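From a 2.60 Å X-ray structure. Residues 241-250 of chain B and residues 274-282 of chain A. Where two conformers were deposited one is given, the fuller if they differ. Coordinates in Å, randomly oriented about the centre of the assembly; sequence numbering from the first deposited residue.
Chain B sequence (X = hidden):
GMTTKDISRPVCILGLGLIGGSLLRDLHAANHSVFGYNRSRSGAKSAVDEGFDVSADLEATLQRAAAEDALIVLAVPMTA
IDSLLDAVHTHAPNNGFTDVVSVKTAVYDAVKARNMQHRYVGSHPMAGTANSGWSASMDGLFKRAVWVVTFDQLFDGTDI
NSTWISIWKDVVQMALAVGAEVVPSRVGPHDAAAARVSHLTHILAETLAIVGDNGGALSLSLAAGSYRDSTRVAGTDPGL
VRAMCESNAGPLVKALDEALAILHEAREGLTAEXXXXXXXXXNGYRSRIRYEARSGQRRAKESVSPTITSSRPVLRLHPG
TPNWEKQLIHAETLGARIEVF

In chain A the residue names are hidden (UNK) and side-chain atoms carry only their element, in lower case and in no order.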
ATOM      1  N   VAL B 241       1.850 -15.005  -6.727  1.00 39.59           N
ATOM      2  CA  VAL B 241       2.626 -13.863  -7.221  1.00 38.90           C
ATOM      3  C   VAL B 241       3.542 -14.286  -8.369  1.00 38.21           C
ATOM      4  O   VAL B 241       3.645 -13.592  -9.373  1.00 37.38           O
ATOM      5  CB  VAL B 241       3.453 -13.207  -6.078  1.00 38.90           C
ATOM      6  CG1 VAL B 241       4.294 -12.043  -6.601  1.00 36.70           C
ATOM      7  CG2 VAL B 241       2.527 -12.736  -4.973  1.00 38.04           C
ATOM      8  N   ARG B 242       4.201 -15.425  -8.205  1.00 38.36           N
ATOM      9  CA  ARG B 242       5.038 -15.988  -9.253  1.00 39.46           C
ATOM     10  C   ARG B 242       4.227 -16.247 -10.517  1.00 39.66           C
ATOM     11  O   ARG B 242       4.598 -15.789 -11.587  1.00 39.94           O
ATOM     12  CB  ARG B 242       5.652 -17.317  -8.818  1.00 39.87           C
ATOM     13  CG  ARG B 242       6.694 -17.243  -7.725  1.00 41.96           C
ATOM     14  CD  ARG B 242       7.382 -18.583  -7.601  1.00 42.75           C
ATOM     15  NE  ARG B 242       8.225 -18.829  -8.764  1.00 44.76           N
ATOM     16  CZ  ARG B 242       8.747 -20.004  -9.101  1.00 45.27           C
ATOM     17  NH1 ARG B 242       8.524 -21.092  -8.372  1.00 46.66           N
ATOM     18  NH2 ARG B 242       9.511 -20.087 -10.178  1.00 46.19           N
ATOM     19  N   ALA B 243       3.130 -16.992 -10.380  1.00 39.55           N
ATOM     20  CA  ALA B 243       2.277 -17.355 -11.513  1.00 40.04           C
ATOM     21  C   ALA B 243       1.848 -16.115 -12.304  1.00 40.59           C
ATOM     22  O   ALA B 243       2.072 -15.990 -13.514  1.00 40.07           O
ATOM     23  CB  ALA B 243       1.051 -18.107 -11.009  1.00 39.64           C
HETATM   24  N   MSE B 244       1.236 -15.201 -11.573  1.00 41.37           N
HETATM   25  CA  MSE B 244       0.772 -13.920 -12.076  1.00 41.93           C
HETATM   26  C   MSE B 244       1.860 -13.165 -12.870  1.00 41.87           C
HETATM   27  O   MSE B 244       1.641 -12.788 -14.019  1.00 42.24           O
HETATM   28  CB  MSE B 244       0.299 -13.135 -10.853  1.00 42.39           C
HETATM   29  CG  MSE B 244      -0.091 -11.717 -11.034  1.00 44.37           C
HETATM   30 SE   MSE B 244      -0.503 -11.022  -9.263  0.75 46.78          SE
HETATM   31  CE  MSE B 244      -2.065 -12.129  -8.885  1.00 47.77           C
ATOM     32  N   CYS B 245       3.034 -12.979 -12.272  1.00 41.42           N
ATOM     33  CA  CYS B 245       4.117 -12.228 -12.917  1.00 41.00           C
ATOM     34  C   CYS B 245       4.838 -12.992 -14.021  1.00 41.04           C
ATOM     35  O   CYS B 245       5.167 -12.421 -15.061  1.00 40.67           O
ATOM     36  CB  CYS B 245       5.147 -11.804 -11.884  1.00 40.97           C
ATOM     37  SG  CYS B 245       4.482 -10.733 -10.610  1.00 39.74           S
ATOM     38  N   GLU B 246       5.109 -14.271 -13.770  1.00 40.94           N
ATOM     39  CA  GLU B 246       5.839 -15.119 -14.713  1.00 40.90           C
ATOM     40  C   GLU B 246       5.062 -15.313 -16.024  1.00 41.52           C
ATOM     41  O   GLU B 246       5.647 -15.247 -17.115  1.00 41.81           O
ATOM     42  CB  GLU B 246       6.197 -16.462 -14.067  1.00 40.64           C
ATOM     43  CG  GLU B 246       7.241 -16.345 -12.955  1.00 40.70           C
ATOM     44  CD  GLU B 246       7.379 -17.590 -12.065  1.00 43.16           C
ATOM     45  OE1 GLU B 246       6.577 -18.551 -12.157  1.00 43.17           O
ATOM     46  OE2 GLU B 246       8.314 -17.602 -11.243  1.00 46.00           O
ATOM     47  N   SER B 247       3.752 -15.523 -15.917  1.00 41.36           N
ATOM     48  CA  SER B 247       2.896 -15.658 -17.091  1.00 41.58           C
ATOM     49  C   SER B 247       2.876 -14.390 -17.952  1.00 41.57           C
ATOM     50  O   SER B 247       2.682 -14.462 -19.169  1.00 42.19           O
ATOM     51  CB  SER B 247       1.463 -15.976 -16.666  1.00 41.94           C
ATOM     52  OG  SER B 247       1.400 -17.141 -15.860  1.00 45.53           O
ATOM     53  N   ASN B 248       3.064 -13.234 -17.315  1.00 41.08           N
ATOM     54  CA  ASN B 248       3.005 -11.941 -18.004  1.00 40.43           C
ATOM     55  C   ASN B 248       4.375 -11.275 -18.070  1.00 39.41           C
ATOM     56  O   ASN B 248       4.476 -10.050 -18.081  1.00 39.22           O
ATOM     57  CB  ASN B 248       2.018 -11.029 -17.268  1.00 40.48           C
ATOM     58  CG  ASN B 248       1.599  -9.839 -18.091  1.00 41.19           C
ATOM     59  OD1 ASN B 248       1.487  -9.931 -19.309  1.00 42.51           O
ATOM     60  ND2 ASN B 248       1.347  -8.711 -17.427  1.00 42.77           N
ATOM     61  N   ALA B 249       5.419 -12.096 -18.141  1.00 38.68           N
ATOM     62  CA  ALA B 249       6.806 -11.630 -18.023  1.00 38.01           C
ATOM     63  C   ALA B 249       7.212 -10.520 -18.994  1.00 37.81           C
ATOM     64  O   ALA B 249       7.925  -9.590 -18.602  1.00 37.61           O
ATOM     65  CB  ALA B 249       7.771 -12.820 -18.138  1.00 37.55           C
ATOM     66  N   GLY B 250       6.764 -10.615 -20.247  1.00 38.17           N
ATOM     67  CA  GLY B 250       7.129  -9.645 -21.291  1.00 38.07           C
ATOM     68  C   GLY B 250       6.593  -8.255 -21.005  1.00 38.57           C
ATOM     69  O   GLY B 250       7.360  -7.291 -20.901  1.00 39.30           O
TER
ATOM     70  N   UNK A 274      13.079 -19.514 -19.028  1.00 43.78           N
ATOM     71  CA  UNK A 274      11.928 -19.840 -18.195  1.00 44.06           C
ATOM     72  C   UNK A 274      11.827 -18.741 -17.137  1.00 43.23           C
ATOM     73  O   UNK A 274      12.628 -18.721 -16.195  1.00 42.97           O
ATOM     74  n   UNK A 274       9.777 -23.798 -18.990  1.00 52.88           N
ATOM     75  o   UNK A 274       9.369 -21.848 -17.935  1.00 53.95           O
ATOM     76  c   UNK A 274      10.169 -22.657 -18.427  1.00 52.54           C
ATOM     77  c   UNK A 274      11.686 -22.400 -18.412  1.00 48.79           C
ATOM     78  c   UNK A 274      12.104 -21.206 -17.535  1.00 44.88           C
ATOM     79  N   UNK A 275      10.864 -17.810 -17.300  1.00 42.42           N
ATOM     80  CA  UNK A 275      10.707 -16.681 -16.370  1.00 41.75           C
ATOM     81  C   UNK A 275      10.496 -17.140 -14.929  1.00 40.78           C
ATOM     82  O   UNK A 275       9.647 -17.991 -14.670  1.00 40.86           O
ATOM     83  c   UNK A 275       9.834 -17.794 -18.354  1.00 42.76           C
ATOM     84  c   UNK A 275       9.460 -15.948 -16.891  1.00 41.96           C
ATOM     85  c   UNK A 275       9.297 -16.396 -18.298  1.00 42.37           C
ATOM     86  N   UNK A 276      11.258 -16.565 -14.006  1.00 39.76           N
ATOM     87  CA  UNK A 276      11.239 -16.994 -12.617  1.00 39.09           C
ATOM     88  C   UNK A 276      11.563 -15.879 -11.622  1.00 38.18           C
ATOM     89  O   UNK A 276      12.561 -15.180 -11.777  1.00 37.34           O
ATOM     90  n   UNK A 276      12.390 -19.736 -10.685  1.00 38.88           N
ATOM     91  o   UNK A 276      12.957 -17.627 -10.227  1.00 38.13           O
ATOM     92  c   UNK A 276      12.545 -18.475 -11.019  1.00 37.79           C
ATOM     93  c   UNK A 276      12.244 -18.136 -12.461  1.00 39.40           C
ATOM     94  N   UNK A 277      10.715 -15.732 -10.605  1.00 37.88           N
ATOM     95  CA  UNK A 277      10.966 -14.790  -9.512  1.00 37.98           C
ATOM     96  C   UNK A 277      10.719 -15.447  -8.150  1.00 38.01           C
ATOM     97  O   UNK A 277      10.121 -14.824  -7.275  1.00 38.14           O
ATOM     98  c   UNK A 277       7.711 -12.697  -9.230  1.00 36.41           C
ATOM     99  c   UNK A 277      10.113 -13.476  -9.628  1.00 38.01           C
ATOM    100  c   UNK A 277      10.573 -12.623 -10.807  1.00 35.55           C
ATOM    101  c   UNK A 277       8.617 -13.799  -9.761  1.00 38.63           C
ATOM    102  N   UNK A 278      11.174 -16.693  -7.971  1.00 38.46           N
ATOM    103  CA  UNK A 278      11.046 -17.376  -6.671  1.00 39.36           C
ATOM    104  C   UNK A 278      11.643 -16.545  -5.561  1.00 38.32           C
ATOM    105  O   UNK A 278      10.972 -16.241  -4.587  1.00 38.30           O
ATOM    106  c   UNK A 278      10.884 -19.926  -6.905  1.00 45.60           C
ATOM    107  o   UNK A 278      12.043 -21.209  -5.247  1.00 54.16           O
ATOM    108  c   UNK A 278      11.763 -18.735  -6.630  1.00 40.24           C
ATOM    109  o   UNK A 278      11.233 -22.296  -6.998  1.00 50.72           O
ATOM    110  c   UNK A 278      11.435 -21.237  -6.345  1.00 51.49           C
ATOM    111  N   UNK A 279      12.919 -16.210  -5.713  1.00 37.81           N
ATOM    112  CA  UNK A 279      13.646 -15.455  -4.697  1.00 38.39           C
ATOM    113  C   UNK A 279      12.879 -14.200  -4.256  1.00 36.74           C
ATOM    114  O   UNK A 279      12.629 -14.017  -3.071  1.00 36.83           O
ATOM    115  n   UNK A 279      18.006 -13.065  -4.211  1.00 45.03           N
ATOM    116  o   UNK A 279      17.908 -15.239  -4.803  1.00 51.67           O
ATOM    117  c   UNK A 279      15.069 -15.119  -5.176  1.00 38.97           C
ATOM    118  c   UNK A 279      17.343 -14.198  -4.456  1.00 48.25           C
ATOM    119  c   UNK A 279      15.826 -14.163  -4.255  1.00 43.39           C
ATOM    120  N   UNK A 280      12.477 -13.361  -5.202  1.00 34.75           N
ATOM    121  CA  UNK A 280      11.736 -12.151  -4.856  1.00 33.80           C
ATOM    122  C   UNK A 280      10.437 -12.481  -4.115  1.00 33.24           C
ATOM    123  O   UNK A 280      10.094 -11.823  -3.129  1.00 32.36           O
ATOM    124  c   UNK A 280      11.403 -11.352  -6.114  1.00 33.29           C
ATOM    125  c   UNK A 280      11.586  -9.038  -5.223  1.00 34.32           C
ATOM    126  c   UNK A 280      10.661 -10.044  -5.870  1.00 33.31           C
ATOM    127  c   UNK A 280      10.094  -9.513  -7.170  1.00 34.09           C
ATOM    128  N   UNK A 281       9.727 -13.498  -4.608  1.00 32.06           N
ATOM    129  CA  UNK A 281       8.437 -13.895  -4.063  1.00 31.11           C
ATOM    130  C   UNK A 281       8.510 -14.564  -2.691  1.00 30.70           C
ATOM    131  O   UNK A 281       7.732 -14.206  -1.815  1.00 31.64           O
ATOM    132  c   UNK A 281       7.713 -14.802  -5.040  1.00 31.30           C
ATOM    133  N   UNK A 282       9.403 -15.539  -2.501  1.00 29.85           N
ATOM    134  CA  UNK A 282       9.543 -16.222  -1.225  0.50 29.10           C
ATOM    135  C   UNK A 282      10.069 -15.216  -0.187  1.00 29.81           C
ATOM    136  O   UNK A 282       9.561 -15.129   0.917  1.00 31.26           O
ATOM    137  c   UNK A 282      10.487 -17.427  -1.370  0.50 28.20           C
ATOM    138  o   UNK A 282      10.810 -19.319  -2.820  0.50 22.68           O
ATOM    139  o   UNK A 282       8.826 -18.413  -2.838  0.50 20.54           O
ATOM    140  c   UNK A 282      10.003 -18.454  -2.419  0.50 26.10           C
TER

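Position 274 carries three side-chain carbons in an unbranched chain, the third bearing one oxygen and one nitrogen: a primary amide on a two-methylene arm. Nothing on this stretch of chain B lies within contact distance. This is Q274(A), exposed, where a polar amide can remain in solvent.

At position 275 three carbons close a ring onto the backbone nitrogen, which identifies P275(A). Its CB meets CB of A249(B) at 3.8 Å, an apolar contact that the small alanine methyl allows to be close. The backbone here is nearest to E246(B), whose CG lies 3.4 Å from O of P275(A). A proline suits an extended stretch leading up to a helix, since its ring already holds phi near -57°.

Position 276 has two carbons, the second carrying one oxygen and one nitrogen, so it is the shorter amide, N276(A). Its OD1 accepts a hydrogen bond from N of position 278, 3.0 Å away, and so takes up a backbone NH at the start of the helix. Its ND2 sits 2.9 Å from NH2 of R242(B); both are donors, so this proximity is not a hydrogen bond.

Four carbons at position 277, forked at the first, with one arm two carbons long, define I277(A). The end of that arm, CD1, reaches CB of C245(B) at 3.8 Å and CG1 of V241(B) at 4.4 Å. A branched, wholly apolar side chain fits this buried place against the helix of chain B. The residue occupies the N-cap position, and its backbone N donates to OE2 of E246(B), 3.1 Å away with an angle of 160°.

Position 278 shows three carbons, the third with two oxygens: a carboxylate, E278(A). Its CG lies over one face of the R242(B) guanidinium, 3.0 Å from NH1. The salt bridge from OE2 to NH1 of R242(B), at 3.3 Å, rests on charge alone, because the oxygen stands well out of the guanidinium plane.

At position 279 three carbons end in one oxygen and one nitrogen, giving Q279(A), exposed and out of reach of this stretch of chain B. Position 280 has four carbons forked at the second, L280(A); its branched apolar side chain suits a buried place on the helix, although the contact with this stretch of chain B does not involve it.

A single carbon at position 281 marks A281(A). Its CB packs 3.8 Å from CG of R242(B), and so small a side chain lets the arginine's aliphatic part come close. Position 282, two carbons with two oxygens on the second, is D282(A), which makes no contact with this stretch of chain B; its carboxylate is at home in a partly exposed place.

The contact works around R242(B) and E246(B), joined within their helix by a salt bridge, NE to OE2 at 2.8 Å. That same OE2 receives the NH of I277(A), while R242(B) meets the charge of E278(A). Beside this polar pair, I277(A) and P275(A) supply the apolar packing.

Chain A (274-282) QPNIEQLAD
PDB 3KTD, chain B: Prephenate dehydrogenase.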